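Local coordinates for protein ribokinase (Giardia lamblia, PDB 6WHJ) that probably phosphorylates D-ribose at its O-5 hydroxyl, using ATP chelated by magnesium, to give D-ribose 5-phosphate, at residues D216-M219 with K220-E224; I247-K251 with S252-R256; D71-G74 with D75-L78. All coordinates share one frame; numbering follows the deposited sequence.

Contact 1: D216-M219 with K220-E224; sequences DSMM and KALVE
The carbonyl oxygen of M219 takes the N-H of V223 in a nearly straight bond, V223 N to M219 O 2.8 Å with 173° at the hydrogen. V223 also sets its CG2 methyl beside this oxygen, because chi1 of 174° swings CG1 away from the backbone N and leaves CG2 beside that N. One residue earlier the pattern recurs: L222 N donates to M218 O at 3.0 Å, while L222 CG and CD1 lie close to the same oxygen. K220 N reaches D216 O at 3.2 Å, and A221 N to S217 O, 3.4 Å, is a weak bond. Between side chains the touch is light. The bend at chi2 swings the sulfur of M218 to the leucine branch point, M218 SD 4.1 Å from L222 CG, the two side chains crossing at a slant. On the outer side K220 folds along its own turn, and K220 NZ meets E224 OE2 at 2.6 Å on the syn side but 34° out of the carboxylate plane, a salt bridge between positions i and i+4. D216 instead sends OD1 to R246. M219 and V223 face F238 of strand 235-239, and L222 meets L202 and S205 of helix 198-205. These are the first turns of an amphipathic alpha helix, 216-228, packed on the nine-stranded central sheet of a PfkB-family kinase.

Contact 2: I247-K251 with S252-R256; sequences IVQTK and SYESR
Segments 247-251 and 252-256 run in opposite senses, their end-to-end directions 173° apart, and form the closed end of the beta hairpin made by strands 245-249 and 255-258. I247 and R256 are an antiparallel hydrogen-bonded pair: I247 N reaches R256 O at 3.0 Å and R256 N reaches I247 O at 2.9 Å. V248 and S255 follow as a non-hydrogen-bonded pair. The next bond, Q249 N to E254 O at 2.8 Å, closes the regular part; beyond it S252 N meets T250 O at 2.7 Å from above the carbonyl plane, and K251 and Y253 both take positive phi where the chain turns. I247 faces helix 301-318 through I301, I304 and A308, whereas V248 faces helix 216-228 through V223. V248 CG1, anti to the backbone N (chi1 -176°), comes to the edge of the Y253 ring at CD1, 4.0 Å away, while K251 N lies over a face of that ring. Q249 extends beyond CG toward S252 and E254, its OE1 3.4 Å from S252 OG and also near E254 CB, and its amide plane stands almost perpendicular to the E254 carboxylate. K251 NZ goes to S227 and T250 OG1 to L233 O. R256 has its NE on D302, and its NH1 serves two oxygens close to the guanidinium plane: S255 O at 3.1 Å and, in a salt bridge, E254 OE2 at 2.9 Å.

Contact 3: D71-G74 with D75-L78; sequences DTFG and DEIL
E76 folds back along the helix toward T72 and F73. Its CB lies 3.6 Å from T72 O, and CG comes over the same oxygen, beside the backbone N of E76 (chi1 -63°). From there the chain is extended, so that CD and OE1 run alongside the threonine, both side chains pointing the same way, with E76 OE1 3.5 Å from T72 CG2. The other oxygen turns to F73: E76 OE2 sits near the plane of the phenyl ring, at its edge, 4.3 Å from F73 CD1. OE2 also forms a salt bridge with R17, a residue predicted to bind the substrate, and so probably helps to position that arginine. T72 O also accepts E76 N at 2.9 Å. Before this turn D71 does double work. Its carboxylate bends back to the first turn, D71 OD1 taking G74 N at 2.8 Å, while its main-chain oxygen takes D75 N at 3.0 Å. T98 also bonds to OD1, giving that oxygen a second partner. The D75 carboxylate lies beside D71 O, and its OD1 bonds to Q92. Farther along, I77 N bonds to F73 O at 3.2 Å, and the I77 and L78 side chains pack on V68 of strand 62-69. The whole is an aspartate N-cap opening helix 72-84, the helix that joins the parallel neighbours 62-69 and 91-93 in a beta-alpha-beta unit of the PfkB fold.

Overall arrangement
Contacts 1 and 2 are neighbours, their centres 10 Å apart, and they share an interface: V223 of the helix packs its CG1 3.6 Å from Y253 CE1 and its CG2 3.7 Å from V248 CG1, so the hairpin end lies against helix 216-228. Contact 3 is on the other side of the chain's centre, about 43 Å from each of them between centres. The two regions border different predicted sites. The side chain of M219 in contact 1 is about 5 Å from that of L240 in the ATP site, whereas in contact 3 the side chain of E76 is about 3 Å from that of R17, and I77's about 4 Å from S46's, both predicted substrate-site residues.

Contact 1: D216-M219 with K220-E224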
# COMPACT_ATOMS: atom_id res chain seq x y z
N ASP B 216 -20.52 -15.49 28.79
CA ASP B 216 -20.62 -14.61 29.96
C ASP B 216 -19.60 -14.92 31.04
O ASP B 216 -19.15 -14.01 31.75
CB ASP B 216 -22.03 -14.68 30.55
CG ASP B 216 -22.97 -13.70 29.93
OD1 ASP B 216 -22.51 -12.87 29.12
OD2 ASP B 216 -24.17 -13.79 30.23
N SER B 217 -19.25 -16.20 31.21
CA SER B 217 -18.23 -16.54 32.19
C SER B 217 -16.86 -16.08 31.71
O SER B 217 -16.02 -15.67 32.52
CB SER B 217 -18.24 -18.04 32.44
OG SER B 217 -17.17 -18.41 33.29
N MET B 218 -16.64 -16.12 30.39
CA MET B 218 -15.40 -15.62 29.82
C MET B 218 -15.29 -14.10 29.96
O MET B 218 -14.21 -13.58 30.24
CB MET B 218 -15.30 -16.02 28.35
CG MET B 218 -14.02 -16.72 27.99
SD MET B 218 -12.57 -15.80 28.55
CE MET B 218 -11.59 -17.13 29.24
N MET B 219 -16.40 -13.37 29.78
CA MET B 219 -16.30 -11.93 29.91
C MET B 219 -16.06 -11.49 31.35
O MET B 219 -15.39 -10.47 31.57
CB MET B 219 -17.52 -11.22 29.31
CG MET B 219 -17.40 -11.08 27.80
SD MET B 219 -18.77 -10.24 27.00
CE MET B 219 -19.34 -11.52 25.88
N LYS B 220 -16.57 -12.24 32.33
CA LYS B 220 -16.28 -11.88 33.72
C LYS B 220 -14.78 -11.97 33.99
O LYS B 220 -14.18 -11.04 34.54
CB LYS B 220 -17.03 -12.78 34.69
CG LYS B 220 -16.29 -12.91 36.02
CD LYS B 220 -17.21 -13.05 37.20
CE LYS B 220 -16.46 -12.94 38.52
NZ LYS B 220 -15.58 -14.12 38.82
N ALA B 221 -14.15 -13.06 33.55
CA ALA B 221 -12.71 -13.18 33.74
C ALA B 221 -11.96 -12.09 33.00
O ALA B 221 -10.95 -11.58 33.50
CB ALA B 221 -12.24 -14.56 33.28
N LEU B 222 -12.45 -11.69 31.82
CA LEU B 222 -11.77 -10.62 31.08
C LEU B 222 -11.92 -9.28 31.78
O LEU B 222 -10.94 -8.54 31.94
CB LEU B 222 -12.29 -10.55 29.65
CG LEU B 222 -11.99 -11.76 28.77
CD1 LEU B 222 -12.78 -11.70 27.47
CD2 LEU B 222 -10.50 -11.90 28.50
N VAL B 223 -13.13 -8.95 32.23
CA VAL B 223 -13.34 -7.72 33.00
C VAL B 223 -12.54 -7.78 34.29
O VAL B 223 -11.98 -6.77 34.74
CB VAL B 223 -14.84 -7.50 33.28
CG1 VAL B 223 -15.05 -6.31 34.20
CG2 VAL B 223 -15.61 -7.33 31.98
N GLU B 224 -12.46 -8.96 34.90
CA GLU B 224 -11.70 -9.16 36.13
C GLU B 224 -10.24 -8.80 35.94
O GLU B 224 -9.66 -8.05 36.72
CB GLU B 224 -11.81 -10.63 36.52
CG GLU B 224 -12.20 -10.97 37.91
CD GLU B 224 -12.44 -12.46 38.02
OE1 GLU B 224 -11.74 -13.22 37.31
OE2 GLU B 224 -13.32 -12.89 38.79

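Contact 2: I247-K251 with S252-R256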
# COMPACT_ATOMS: atom_id res chain seq x y z
N ILE B 247 -21.86 -3.62 27.92
CA ILE B 247 -21.28 -2.79 28.97
C ILE B 247 -21.25 -3.62 30.25
O ILE B 247 -22.30 -4.10 30.70
CB ILE B 247 -22.07 -1.50 29.17
CG1 ILE B 247 -22.10 -0.70 27.87
CG2 ILE B 247 -21.46 -0.66 30.28
CD1 ILE B 247 -23.15 0.37 27.85
N VAL B 248 -20.07 -3.77 30.84
CA VAL B 248 -19.91 -4.48 32.10
C VAL B 248 -19.29 -3.52 33.10
O VAL B 248 -18.26 -2.90 32.80
CB VAL B 248 -19.06 -5.75 31.95
CG1 VAL B 248 -18.99 -6.50 33.27
CG2 VAL B 248 -19.62 -6.64 30.86
N GLN B 249 -19.90 -3.41 34.27
CA GLN B 249 -19.34 -2.62 35.36
C GLN B 249 -18.27 -3.43 36.08
O GLN B 249 -18.43 -4.63 36.29
CB GLN B 249 -20.43 -2.24 36.36
CG GLN B 249 -20.01 -1.15 37.33
CD GLN B 249 -21.19 -0.54 38.05
OE1 GLN B 249 -22.32 -1.01 37.92
NE2 GLN B 249 -20.94 0.54 38.77
N THR B 250 -17.18 -2.77 36.46
CA THR B 250 -16.18 -3.45 37.27
C THR B 250 -16.71 -3.70 38.69
O THR B 250 -17.65 -3.06 39.15
CB THR B 250 -14.88 -2.64 37.33
OG1 THR B 250 -15.13 -1.35 37.90
CG2 THR B 250 -14.29 -2.46 35.92
N LYS B 251 -16.11 -4.69 39.36
CA LYS B 251 -16.38 -5.06 40.75
C LYS B 251 -17.74 -5.74 40.94
O LYS B 251 -17.80 -6.80 41.57
CB LYS B 251 -16.32 -3.85 41.70
CG LYS B 251 -15.07 -2.97 41.58
CD LYS B 251 -13.77 -3.76 41.74
CE LYS B 251 -12.57 -2.88 41.41
NZ LYS B 251 -11.47 -3.65 40.74
N SER B 252 -18.81 -5.18 40.37
CA SER B 252 -20.15 -5.75 40.52
C SER B 252 -20.58 -6.60 39.34
O SER B 252 -21.42 -7.49 39.51
CB SER B 252 -21.19 -4.64 40.70
OG SER B 252 -21.35 -3.89 39.50
N TYR B 253 -20.03 -6.33 38.16
CA TYR B 253 -20.34 -7.02 36.91
C TYR B 253 -21.79 -6.84 36.47
O TYR B 253 -22.33 -7.68 35.74
CB TYR B 253 -19.95 -8.50 36.98
CG TYR B 253 -18.50 -8.66 37.40
CD1 TYR B 253 -17.48 -8.36 36.52
CD2 TYR B 253 -18.17 -9.08 38.68
CE1 TYR B 253 -16.16 -8.47 36.89
CE2 TYR B 253 -16.84 -9.20 39.06
CZ TYR B 253 -15.84 -8.89 38.17
OH TYR B 253 -14.52 -9.01 38.55
N GLU B 254 -22.43 -5.73 36.86
CA GLU B 254 -23.69 -5.38 36.22
C GLU B 254 -23.47 -5.19 34.73
O GLU B 254 -22.43 -4.68 34.30
CB GLU B 254 -24.31 -4.11 36.83
CG GLU B 254 -25.09 -4.36 38.10
CD GLU B 254 -26.39 -5.11 37.82
OE1 GLU B 254 -26.74 -6.03 38.59
OE2 GLU B 254 -27.06 -4.77 36.81
N SER B 255 -24.42 -5.67 33.95
CA SER B 255 -24.27 -5.73 32.51
C SER B 255 -25.46 -5.07 31.83
O SER B 255 -26.60 -5.18 32.32
CB SER B 255 -24.09 -7.20 32.08
OG SER B 255 -24.27 -7.39 30.69
N ARG B 256 -25.20 -4.37 30.73
CA ARG B 256 -26.24 -3.84 29.85
C ARG B 256 -25.92 -4.24 28.42
O ARG B 256 -24.81 -4.00 27.94
CB ARG B 256 -26.35 -2.31 29.98
CG ARG B 256 -26.82 -1.81 31.36
CD ARG B 256 -28.19 -2.34 31.74
NE ARG B 256 -28.72 -1.72 32.96
CZ ARG B 256 -28.51 -2.17 34.20
NH1 ARG B 256 -27.78 -3.25 34.42
NH2 ARG B 256 -29.04 -1.52 35.23

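Contact 3: D71-G74 with D75-L78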
# COMPACT_ATOMS: atom_id res chain seq x y z
N ASP B 71 4.58 18.24 4.91
CA ASP B 71 4.43 17.74 3.56
C ASP B 71 3.01 18.03 3.10
O ASP B 71 2.22 18.68 3.80
CB ASP B 71 4.72 16.24 3.46
CG ASP B 71 4.06 15.42 4.58
OD1 ASP B 71 2.88 15.65 4.91
OD2 ASP B 71 4.74 14.52 5.11
N THR B 72 2.70 17.55 1.89
CA THR B 72 1.40 17.80 1.28
C THR B 72 0.26 17.21 2.11
O THR B 72 -0.71 17.90 2.43
CB THR B 72 1.37 17.23 -0.13
OG1 THR B 72 2.44 17.81 -0.90
CG2 THR B 72 0.03 17.50 -0.80
N PHE B 73 0.37 15.92 2.46
CA PHE B 73 -0.65 15.27 3.27
C PHE B 73 -0.88 16.01 4.59
O PHE B 73 -2.02 16.12 5.05
CB PHE B 73 -0.27 13.81 3.54
CG PHE B 73 -0.38 12.92 2.33
CD1 PHE B 73 -1.09 13.32 1.21
CD2 PHE B 73 0.21 11.66 2.34
CE1 PHE B 73 -1.20 12.50 0.11
CE2 PHE B 73 0.10 10.83 1.24
CZ PHE B 73 -0.61 11.25 0.12
N GLY B 74 0.19 16.48 5.22
CA GLY B 74 0.03 17.23 6.46
C GLY B 74 -0.69 18.55 6.26
O GLY B 74 -1.55 18.93 7.06
N ASP B 75 -0.37 19.25 5.17
CA ASP B 75 -1.07 20.50 4.88
C ASP B 75 -2.54 20.25 4.59
O ASP B 75 -3.41 21.00 5.06
CB ASP B 75 -0.42 21.21 3.69
CG ASP B 75 1.01 21.66 3.96
OD1 ASP B 75 1.37 21.87 5.14
OD2 ASP B 75 1.77 21.82 2.98
N GLU B 76 -2.85 19.17 3.86
CA GLU B 76 -4.23 18.92 3.48
C GLU B 76 -5.11 18.58 4.68
O GLU B 76 -6.29 18.95 4.70
CB GLU B 76 -4.31 17.79 2.44
CG GLU B 76 -3.60 18.11 1.12
CD GLU B 76 -3.84 17.06 0.04
OE1 GLU B 76 -3.45 17.32 -1.14
OE2 GLU B 76 -4.37 15.97 0.37
N ILE B 77 -4.57 17.90 5.69
CA ILE B 77 -5.43 17.51 6.80
C ILE B 77 -5.69 18.70 7.72
O ILE B 77 -6.79 18.83 8.27
CB ILE B 77 -4.87 16.29 7.54
CG1 ILE B 77 -5.87 15.80 8.59
CG2 ILE B 77 -3.53 16.58 8.18
CD1 ILE B 77 -7.24 15.44 8.01
N LEU B 78 -4.71 19.61 7.89
CA LEU B 78 -4.98 20.84 8.63
C LEU B 78 -6.06 21.66 7.94
O LEU B 78 -6.94 22.23 8.61
CB LEU B 78 -3.73 21.70 8.76
CG LEU B 78 -2.88 21.57 10.01
CD1 LEU B 78 -2.06 20.30 9.93
CD2 LEU B 78 -2.00 22.79 10.18